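Local coordinates for protein iota-carrageenase (Alteromonas sp., PDB 1H80) that hydrolyses iota-carrageenan, a sulfated galactan of red algal cell walls, cutting its beta-1,4 linkages with inversion of anomeric configuration, at residues 139-144 with 173-178; 162-167 with 219-224; 252-257 with 279-284. All blocks are in the same frame, centred on the assembly; numbering follows the deposited sequence.

Interaction 1: 139-144 with 173-178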
loop_
_atom_site.group_PDB
_atom_site.type_symbol
_atom_site.label_atom_id
_atom_site.label_comp_id
_atom_site.label_asym_id
_atom_site.label_seq_id
_atom_site.Cartn_x
_atom_site.Cartn_y
_atom_site.Cartn_z
ATOM N N ASP A 139 -15.169 -7.734 2.959
ATOM C CA ASP A 139 -16.495 -7.517 2.401
ATOM C C ASP A 139 -17.139 -6.272 3.002
ATOM O O ASP A 139 -17.997 -6.360 3.886
ATOM C CB ASP A 139 -17.384 -8.732 2.670
ATOM C CG ASP A 139 -18.658 -8.713 1.849
ATOM O OD1 ASP A 139 -19.008 -7.651 1.287
ATOM O OD2 ASP A 139 -19.322 -9.768 1.772
ATOM N N VAL A 140 -16.712 -5.115 2.514
ATOM C CA VAL A 140 -17.239 -3.842 2.979
ATOM C C VAL A 140 -17.529 -2.951 1.780
ATOM O O VAL A 140 -16.754 -2.908 0.827
ATOM C CB VAL A 140 -16.237 -3.144 3.945
ATOM C CG1 VAL A 140 -14.880 -2.980 3.282
ATOM C CG2 VAL A 140 -16.782 -1.791 4.375
ATOM N N ARG A 141 -18.670 -2.269 1.822
ATOM C CA ARG A 141 -19.066 -1.366 0.745
ATOM C C ARG A 141 -19.594 -0.082 1.338
ATOM O O ARG A 141 -20.220 -0.094 2.402
ATOM C CB ARG A 141 -20.149 -1.990 -0.126
ATOM C CG ARG A 141 -19.743 -3.308 -0.724
ATOM C CD ARG A 141 -20.796 -3.824 -1.676
ATOM N NE ARG A 141 -20.469 -5.182 -2.085
ATOM C CZ ARG A 141 -21.203 -5.912 -2.913
ATOM N NH1 ARG A 141 -22.319 -5.417 -3.435
ATOM N NH2 ARG A 141 -20.822 -7.145 -3.208
ATOM N N ASN A 142 -19.350 1.009 0.619
ATOM C CA ASN A 142 -19.742 2.356 1.002
ATOM C C ASN A 142 -19.036 2.721 2.293
ATOM O O ASN A 142 -19.631 2.752 3.375
ATOM C CB ASN A 142 -21.253 2.484 1.170
ATOM C CG ASN A 142 -21.683 3.927 1.246
ATOM O OD1 ASN A 142 -21.169 4.765 0.506
ATOM N ND2 ASN A 142 -22.614 4.231 2.136
ATOM N N TYR A 143 -17.748 2.998 2.166
ATOM C CA TYR A 143 -16.955 3.319 3.332
ATOM C C TYR A 143 -15.990 4.460 3.110
ATOM O O TYR A 143 -15.676 4.827 1.981
ATOM C CB TYR A 143 -16.174 2.083 3.788
ATOM C CG TYR A 143 -15.126 1.593 2.812
ATOM C CD1 TYR A 143 -15.459 0.732 1.763
ATOM C CD2 TYR A 143 -13.791 1.947 2.973
ATOM C CE1 TYR A 143 -14.476 0.229 0.903
ATOM C CE2 TYR A 143 -12.806 1.454 2.125
ATOM C CZ TYR A 143 -13.151 0.594 1.099
ATOM O OH TYR A 143 -12.157 0.081 0.302
ATOM N N LYS A 144 -15.524 5.019 4.216
ATOM C CA LYS A 144 -14.582 6.116 4.168
ATOM C C LYS A 144 -13.639 5.995 5.350
ATOM O O LYS A 144 -14.078 5.885 6.494
ATOM C CB LYS A 144 -15.329 7.450 4.217
ATOM C CG LYS A 144 -14.440 8.670 4.064
ATOM C CD LYS A 144 -15.273 9.946 4.184
ATOM C CE LYS A 144 -14.432 11.187 3.949
ATOM N NZ LYS A 144 -15.244 12.419 4.166
ATOM N N TRP A 173 -14.668 -8.743 -1.646
ATOM C CA TRP A 173 -13.756 -7.646 -1.377
ATOM C C TRP A 173 -14.519 -6.341 -1.377
ATOM O O TRP A 173 -15.719 -6.326 -1.635
ATOM C CB TRP A 173 -12.615 -7.631 -2.397
ATOM C CG TRP A 173 -13.052 -7.560 -3.815
ATOM C CD1 TRP A 173 -13.336 -6.438 -4.527
ATOM C CD2 TRP A 173 -13.271 -8.665 -4.697
ATOM N NE1 TRP A 173 -13.719 -6.769 -5.803
ATOM C CE2 TRP A 173 -13.689 -8.132 -5.935
ATOM C CE3 TRP A 173 -13.156 -10.054 -4.562
ATOM C CZ2 TRP A 173 -13.993 -8.941 -7.034
ATOM C CZ3 TRP A 173 -13.459 -10.858 -5.656
ATOM C CH2 TRP A 173 -13.872 -10.299 -6.872
ATOM N N SER A 174 -13.827 -5.248 -1.091
ATOM C CA SER A 174 -14.505 -3.966 -0.985
ATOM C C SER A 174 -14.858 -3.242 -2.271
ATOM O O SER A 174 -14.232 -3.425 -3.319
ATOM C CB SER A 174 -13.711 -3.032 -0.066
ATOM O OG SER A 174 -12.492 -2.623 -0.656
ATOM N N ARG A 175 -15.890 -2.414 -2.165
ATOM C CA ARG A 175 -16.370 -1.619 -3.280
ATOM C C ARG A 175 -16.916 -0.317 -2.730
ATOM O O ARG A 175 -17.426 -0.272 -1.610
ATOM C CB ARG A 175 -17.524 -2.311 -4.002
ATOM C CG ARG A 175 -17.397 -3.794 -4.188
ATOM C CD ARG A 175 -18.714 -4.322 -4.744
ATOM N NE ARG A 175 -18.968 -3.863 -6.106
ATOM C CZ ARG A 175 -18.344 -4.323 -7.188
ATOM N NH1 ARG A 175 -17.417 -5.265 -7.082
ATOM N NH2 ARG A 175 -18.646 -3.838 -8.384
ATOM N N ASN A 176 -16.806 0.734 -3.531
ATOM C CA ASN A 176 -17.343 2.041 -3.181
ATOM C C ASN A 176 -16.800 2.584 -1.875
ATOM O O ASN A 176 -17.436 2.498 -0.824
ATOM C CB ASN A 176 -18.871 1.958 -3.124
ATOM C CG ASN A 176 -19.459 1.272 -4.341
ATOM O OD1 ASN A 176 -18.957 1.425 -5.454
ATOM N ND2 ASN A 176 -20.532 0.518 -4.138
ATOM N N GLY A 177 -15.611 3.152 -1.948
ATOM C CA GLY A 177 -15.014 3.692 -0.748
ATOM C C GLY A 177 -14.005 4.769 -1.044
ATOM O O GLY A 177 -13.580 4.959 -2.183
ATOM N N ILE A 178 -13.649 5.497 0.003
ATOM C CA ILE A 178 -12.663 6.556 -0.087
ATOM C C ILE A 178 -11.670 6.334 1.040
ATOM O O ILE A 178 -12.060 6.168 2.192
ATOM C CB ILE A 178 -13.296 7.950 0.104
ATOM C CG1 ILE A 178 -14.347 8.198 -0.977
ATOM C CG2 ILE A 178 -12.211 9.023 0.069
ATOM C CD1 ILE A 178 -15.018 9.562 -0.884
HETATM O O HOH W 1 -18.362 -6.666 -1.142
#
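Val140 to Lys144 run parallel to and in register with Ser174 to Ile178, and both segments turn a corner at the same level, at Asn142 and Asn176, passing from one face of the beta-helix to the next. Backbone bonds continue on both sides of the corner: Arg175 N donates to Val140 O (3.2 Å), and Ile178 N to Tyr143 O (2.9 Å). At the bend, Tyr143 N binds Asn176 O (3.0 Å). On the buried face, with CG between the backbone N and the carbonyl carbon (chi1 65°), the Tyr143 ring leans back over Gly177, whose CA is 3.9 Å from the ring centroid in a CH-pi contact, and Tyr143 OH shares a 2.9 Å hydrogen bond with Ser174 OG. Outside, Arg141 and Arg175 lie side by side, their guanidinium planes 58° apart. Arg175 CD packs over one face of the Arg141 group, 3.3 Å from NE, while Arg175 NH1 forms a salt bridge with Asp200. A water links Arg141 NE with Asp139 OD1 and Trp173 O; Asp139 also forms salt bridges with Arg109 and Arg167. Strand 143-151 lies between 111-115 and 177-185, strand 202-210 follows next, and its Ile202 touches both Tyr143 and Ser174.

Interaction 2: 162-167 with 219-224; sequences VDVTER and TDNLLM
Asp163 and Val164 of strand 160-167 meet Asn221, Leu223 and Met224 at the start of helix 222-227, where a short helix packs against the flank of the beta-helix. The close part centres on Asp163 OD1. This oxygen accepts a hydrogen bond from Val164 N at 2.7 Å and also receives a weak, bent one from Asn221 ND2 at 2.9 Å, with an angle of only 128° at the hydrogen. The side chains of Asp163 and Asn221 cross at about a right angle. Asn221 CG is anti to its backbone N (chi1 -173°), and the amide beyond it works in two directions: ND2 turns to the strand, while OD1 caps the helix as its N-cap, accepting a hydrogen bond from Leu223 N at 2.8 Å. One amide thus connects the strand, if weakly, with the first turn of the helix.

Beside this polar pair, Val164 points its side chain at the helix. Its CG1 packs 3.8 Å from Met224 SD, and its CG2 approaches Asn221 ND2 tip to tip. Leu171 and Trp173 of the neighbouring strand 170-175 also touch Val164, which is buried. The outer side is looser: Leu223, partly exposed, reaches the strand by a single apolar approach, its CD1 lying 4.3 Å from Val164 CG2. The total surface buried between the segments, 213 Å², is modest. At the tight end, Val164 N meets Asp163 OD1 on the anti side of the carboxylate, 20° out of its plane.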
loop_
_atom_site.group_PDB
_atom_site.type_symbol
_atom_site.label_atom_id
_atom_site.label_comp_id
_atom_site.label_asym_id
_atom_site.label_seq_id
_atom_site.Cartn_x
_atom_site.Cartn_y
_atom_site.Cartn_z
ATOM N N VAL A 162 -6.355 -3.602 1.359
ATOM C CA VAL A 162 -7.626 -3.596 0.635
ATOM C C VAL A 162 -7.659 -5.012 0.082
ATOM O O VAL A 162 -7.379 -5.259 -1.092
ATOM C CB VAL A 162 -7.595 -2.545 -0.492
ATOM C CG1 VAL A 162 -8.970 -2.406 -1.121
ATOM C CG2 VAL A 162 -7.146 -1.200 0.077
ATOM N N ASP A 163 -8.019 -5.933 0.968
ATOM C CA ASP A 163 -7.991 -7.362 0.692
ATOM C C ASP A 163 -9.269 -8.092 0.312
ATOM O O ASP A 163 -10.348 -7.509 0.183
ATOM C CB ASP A 163 -7.388 -8.063 1.910
ATOM C CG ASP A 163 -6.323 -9.075 1.540
ATOM O OD1 ASP A 163 -6.461 -9.732 0.490
ATOM O OD2 ASP A 163 -5.350 -9.218 2.313
ATOM N N VAL A 164 -9.111 -9.400 0.143
ATOM C CA VAL A 164 -10.212 -10.284 -0.199
ATOM C C VAL A 164 -10.441 -11.210 0.988
ATOM O O VAL A 164 -9.561 -11.378 1.837
ATOM C CB VAL A 164 -9.889 -11.141 -1.455
ATOM C CG1 VAL A 164 -9.591 -10.238 -2.639
ATOM C CG2 VAL A 164 -8.703 -12.059 -1.182
ATOM N N THR A 165 -11.635 -11.786 1.060
ATOM C CA THR A 165 -11.968 -12.718 2.126
ATOM C C THR A 165 -12.843 -13.814 1.541
ATOM O O THR A 165 -13.618 -13.570 0.618
ATOM C CB THR A 165 -12.732 -12.039 3.289
ATOM O OG1 THR A 165 -13.964 -11.488 2.810
ATOM C CG2 THR A 165 -11.893 -10.943 3.904
ATOM N N GLU A 166 -12.700 -15.022 2.072
ATOM C CA GLU A 166 -13.469 -16.164 1.601
ATOM C C GLU A 166 -14.766 -16.362 2.375
ATOM O O GLU A 166 -14.788 -16.289 3.606
ATOM C CB GLU A 166 -12.629 -17.441 1.709
ATOM N N ARG A 167 -15.846 -16.610 1.640
ATOM C CA ARG A 167 -17.146 -16.870 2.243
ATOM C C ARG A 167 -18.062 -17.533 1.222
ATOM O O ARG A 167 -18.146 -17.104 0.069
ATOM C CB ARG A 167 -17.792 -15.578 2.756
ATOM C CG ARG A 167 -18.939 -15.842 3.726
ATOM C CD ARG A 167 -19.670 -14.573 4.146
ATOM N NE ARG A 167 -20.364 -13.947 3.027
ATOM C CZ ARG A 167 -19.979 -12.813 2.449
ATOM N NH1 ARG A 167 -18.902 -12.176 2.889
ATOM N NH2 ARG A 167 -20.669 -12.324 1.428
ATOM N N THR A 219 -1.249 -6.843 -6.810
ATOM C CA THR A 219 -2.291 -7.837 -6.592
ATOM C C THR A 219 -1.748 -9.261 -6.588
ATOM O O THR A 219 -1.878 -9.978 -7.579
ATOM C CB THR A 219 -3.358 -7.684 -7.683
ATOM O OG1 THR A 219 -2.740 -7.799 -8.973
ATOM C CG2 THR A 219 -3.998 -6.309 -7.591
ATOM N N ASP A 220 -1.170 -9.681 -5.465
ATOM C CA ASP A 220 -0.572 -11.013 -5.395
ATOM C C ASP A 220 -1.032 -11.962 -4.292
ATOM O O ASP A 220 -0.299 -12.885 -3.930
ATOM C CB ASP A 220 0.955 -10.888 -5.330
ATOM C CG ASP A 220 1.436 -10.158 -4.086
ATOM O OD1 ASP A 220 0.608 -9.862 -3.200
ATOM O OD2 ASP A 220 2.652 -9.887 -3.991
ATOM N N ASN A 221 -2.231 -11.756 -3.761
ATOM C CA ASN A 221 -2.746 -12.639 -2.717
ATOM C C ASN A 221 -3.010 -14.013 -3.334
ATOM O O ASN A 221 -3.746 -14.125 -4.314
ATOM C CB ASN A 221 -4.047 -12.076 -2.141
ATOM C CG ASN A 221 -4.539 -12.859 -0.941
ATOM O OD1 ASN A 221 -4.580 -14.088 -0.964
ATOM N ND2 ASN A 221 -4.925 -12.149 0.113
ATOM N N LEU A 222 -2.415 -15.052 -2.752
ATOM C CA LEU A 222 -2.569 -16.419 -3.248
ATOM C C LEU A 222 -4.023 -16.850 -3.419
ATOM O O LEU A 222 -4.351 -17.589 -4.349
ATOM C CB LEU A 222 -1.854 -17.399 -2.313
ATOM N N LEU A 223 -4.891 -16.397 -2.519
ATOM C CA LEU A 223 -6.307 -16.742 -2.593
ATOM C C LEU A 223 -6.891 -16.366 -3.946
ATOM O O LEU A 223 -7.707 -17.095 -4.507
ATOM C CB LEU A 223 -7.096 -16.025 -1.494
ATOM C CG LEU A 223 -7.039 -16.608 -0.082
ATOM C CD1 LEU A 223 -7.790 -15.702 0.877
ATOM C CD2 LEU A 223 -7.655 -17.999 -0.085
ATOM N N MET A 224 -6.476 -15.219 -4.469
ATOM C CA MET A 224 -6.990 -14.766 -5.751
ATOM C C MET A 224 -6.530 -15.660 -6.889
ATOM O O MET A 224 -7.210 -15.781 -7.905
ATOM C CB MET A 224 -6.570 -13.320 -6.005
ATOM C CG MET A 224 -7.025 -12.394 -4.899
ATOM S SD MET A 224 -6.905 -10.671 -5.353
ATOM C CE MET A 224 -5.153 -10.514 -5.633
#

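Interaction 3: 252-257 with 279-284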
loop_
_atom_site.group_PDB
_atom_site.type_symbol
_atom_site.label_atom_id
_atom_site.label_comp_id
_atom_site.label_asym_id
_atom_site.label_seq_id
_atom_site.Cartn_x
_atom_site.Cartn_y
_atom_site.Cartn_z
ATOM N N GLY A 252 1.829 -3.761 -10.083
ATOM C CA GLY A 252 2.460 -5.067 -10.164
ATOM C C GLY A 252 1.324 -6.067 -10.121
ATOM O O GLY A 252 0.961 -6.539 -9.048
ATOM N N PRO A 253 0.755 -6.422 -11.280
ATOM C CA PRO A 253 -0.362 -7.366 -11.341
ATOM C C PRO A 253 -0.062 -8.826 -11.047
ATOM O O PRO A 253 -0.980 -9.603 -10.783
ATOM C CB PRO A 253 -0.889 -7.162 -12.753
ATOM C CG PRO A 253 0.380 -6.955 -13.529
ATOM C CD PRO A 253 1.173 -6.012 -12.636
ATOM N N HIS A 254 1.213 -9.201 -11.072
ATOM C CA HIS A 254 1.583 -10.588 -10.837
ATOM C C HIS A 254 0.800 -11.478 -11.803
ATOM O O HIS A 254 0.997 -11.391 -13.011
ATOM C CB HIS A 254 1.313 -10.982 -9.382
ATOM C CG HIS A 254 2.335 -10.458 -8.422
ATOM N ND1 HIS A 254 3.233 -11.275 -7.768
ATOM C CD2 HIS A 254 2.627 -9.194 -8.032
ATOM C CE1 HIS A 254 4.033 -10.539 -7.019
ATOM N NE2 HIS A 254 3.686 -9.271 -7.161
ATOM N N PHE A 255 -0.106 -12.296 -11.275
ATOM C CA PHE A 255 -0.905 -13.221 -12.086
ATOM C C PHE A 255 -2.327 -12.732 -12.368
ATOM O O PHE A 255 -3.057 -13.337 -13.156
ATOM C CB PHE A 255 -1.001 -14.554 -11.345
ATOM C CG PHE A 255 -1.576 -14.420 -9.961
ATOM C CD1 PHE A 255 -2.939 -14.193 -9.779
ATOM C CD2 PHE A 255 -0.748 -14.441 -8.844
ATOM C CE1 PHE A 255 -3.466 -13.983 -8.508
ATOM C CE2 PHE A 255 -1.266 -14.233 -7.565
ATOM C CZ PHE A 255 -2.630 -14.001 -7.400
ATOM N N MET A 256 -2.716 -11.641 -11.722
ATOM C CA MET A 256 -4.070 -11.112 -11.842
ATOM C C MET A 256 -4.377 -10.160 -12.988
ATOM O O MET A 256 -3.590 -9.277 -13.318
ATOM C CB MET A 256 -4.451 -10.441 -10.518
ATOM C CG MET A 256 -5.814 -9.759 -10.487
ATOM S SD MET A 256 -7.206 -10.876 -10.748
ATOM C CE MET A 256 -6.793 -12.160 -9.582
ATOM N N LYS A 257 -5.548 -10.351 -13.586
ATOM C CA LYS A 257 -6.009 -9.488 -14.660
ATOM C C LYS A 257 -6.850 -8.397 -14.003
ATOM O O LYS A 257 -7.983 -8.639 -13.580
ATOM C CB LYS A 257 -6.868 -10.268 -15.655
ATOM C CG LYS A 257 -7.467 -9.390 -16.736
ATOM C CD LYS A 257 -8.213 -10.210 -17.773
ATOM C CE LYS A 257 -8.784 -9.320 -18.860
ATOM N NZ LYS A 257 -9.424 -10.112 -19.947
ATOM N N SER A 279 6.265 -5.956 -14.747
ATOM C CA SER A 279 5.630 -6.859 -15.687
ATOM C C SER A 279 4.816 -7.896 -14.923
ATOM O O SER A 279 5.143 -8.255 -13.792
ATOM C CB SER A 279 6.690 -7.573 -16.525
ATOM O OG SER A 279 6.100 -8.558 -17.357
ATOM N N GLY A 280 3.728 -8.349 -15.534
ATOM C CA GLY A 280 2.942 -9.385 -14.904
ATOM C C GLY A 280 3.765 -10.627 -15.173
ATOM O O GLY A 280 4.563 -10.637 -16.112
ATOM N N PHE A 281 3.611 -11.660 -14.356
ATOM C CA PHE A 281 4.374 -12.879 -14.574
ATOM C C PHE A 281 3.631 -14.089 -14.051
ATOM O O PHE A 281 2.684 -13.966 -13.273
ATOM C CB PHE A 281 5.750 -12.791 -13.907
ATOM C CG PHE A 281 5.693 -12.592 -12.421
ATOM C CD1 PHE A 281 5.469 -11.328 -11.881
ATOM C CD2 PHE A 281 5.859 -13.669 -11.558
ATOM C CE1 PHE A 281 5.413 -11.143 -10.502
ATOM C CE2 PHE A 281 5.804 -13.494 -10.175
ATOM C CZ PHE A 281 5.581 -12.225 -9.648
ATOM N N VAL A 282 4.068 -15.265 -14.488
ATOM C CA VAL A 282 3.441 -16.503 -14.069
ATOM C C VAL A 282 4.407 -17.328 -13.233
ATOM O O VAL A 282 5.618 -17.290 -13.447
ATOM C CB VAL A 282 2.989 -17.336 -15.278
ATOM C CG1 VAL A 282 1.639 -17.928 -14.990
ATOM C CG2 VAL A 282 2.934 -16.471 -16.532
ATOM N N GLU A 283 3.859 -18.077 -12.284
ATOM C CA GLU A 283 4.666 -18.898 -11.393
ATOM C C GLU A 283 4.114 -20.317 -11.296
ATOM O O GLU A 283 2.924 -20.512 -11.052
ATOM C CB GLU A 283 4.686 -18.263 -10.005
ATOM C CG GLU A 283 6.048 -18.197 -9.352
ATOM C CD GLU A 283 6.000 -17.508 -8.003
ATOM O OE1 GLU A 283 5.391 -18.069 -7.069
ATOM O OE2 GLU A 283 6.563 -16.400 -7.879
ATOM N N LEU A 284 4.985 -21.306 -11.485
ATOM C CA LEU A 284 4.584 -22.707 -11.400
ATOM C C LEU A 284 5.059 -23.297 -10.076
ATOM O O LEU A 284 6.186 -23.050 -9.646
ATOM C CB LEU A 284 5.175 -23.505 -12.566
ATOM C CG LEU A 284 4.772 -23.061 -13.974
ATOM C CD1 LEU A 284 5.428 -23.968 -15.004
ATOM C CD2 LEU A 284 3.257 -23.105 -14.115
HETATM O O HOH W 2 3.773 -7.906 -11.270
#
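The side chains of His254 and Phe281 lie side by side, pointing the same way, and their ring planes are 51° apart, an oblique pairing. Over one face of the imidazole, toward its rim, lies Phe281 CE1; the nearest approach is from Phe281 CZ to His254 ND1, at 3.2 Å. The edge of the imidazole is met in plane by Gly252 O, and that of the phenyl ring by Ser279 O and Glu283 OE2. Glu218 holds His254 NE2 by a hydrogen bond, which fixes the imidazole from its far end, and Arg326 forms a cation-pi contact with Phe281.

The backbones also join. Pro253 to Met256 form a type II' beta turn, closed by Met256 N to Pro253 O at 2.8 Å, and His254 takes the positive phi (54°) of its second position. The carbonyl of His254 faces the other segment and accepts a hydrogen bond from Phe281 N at 3.0 Å, the donor standing 42° out of the carbonyl plane. Gly280, with no side chain, comes close: its CA is 3.4 Å from His254 O and 3.8 Å from Pro253 CG. A water also bridges the two segments, accepting from His254 N and donating to Ser279 O.

Strands 250-252 and 275-277, which lead into the two segments, are neighbours in a parallel sheet. The contact thus stacks the turns that leave corresponding strands of successive coils, as expected of a right-handed parallel beta-helix of the pectate lyase-like kind.

Overall arrangement
Interactions 1 and 2 interleave along the chain, and interaction 3 follows them. Interaction 1 is bonded mainly through backbone, rung on rung, with a buried aromatic face and a charged outer one. Interaction 2 is small but buried, has no backbone bond across it and depends on side chains, joining a strand to a helix. Interaction 3, partly buried like interaction 1, is loop against loop, with one backbone bond and a pair of rings. Interactions 1 and 2 share neighbouring strands and touch where Trp173 CB packs on Asp163 O; interactions 2 and 3 meet at several points, among them Asn221 O on Phe255 CZ and Asp220 on His254. Nearest atoms of interactions 1 and 3 are about 8 Å apart.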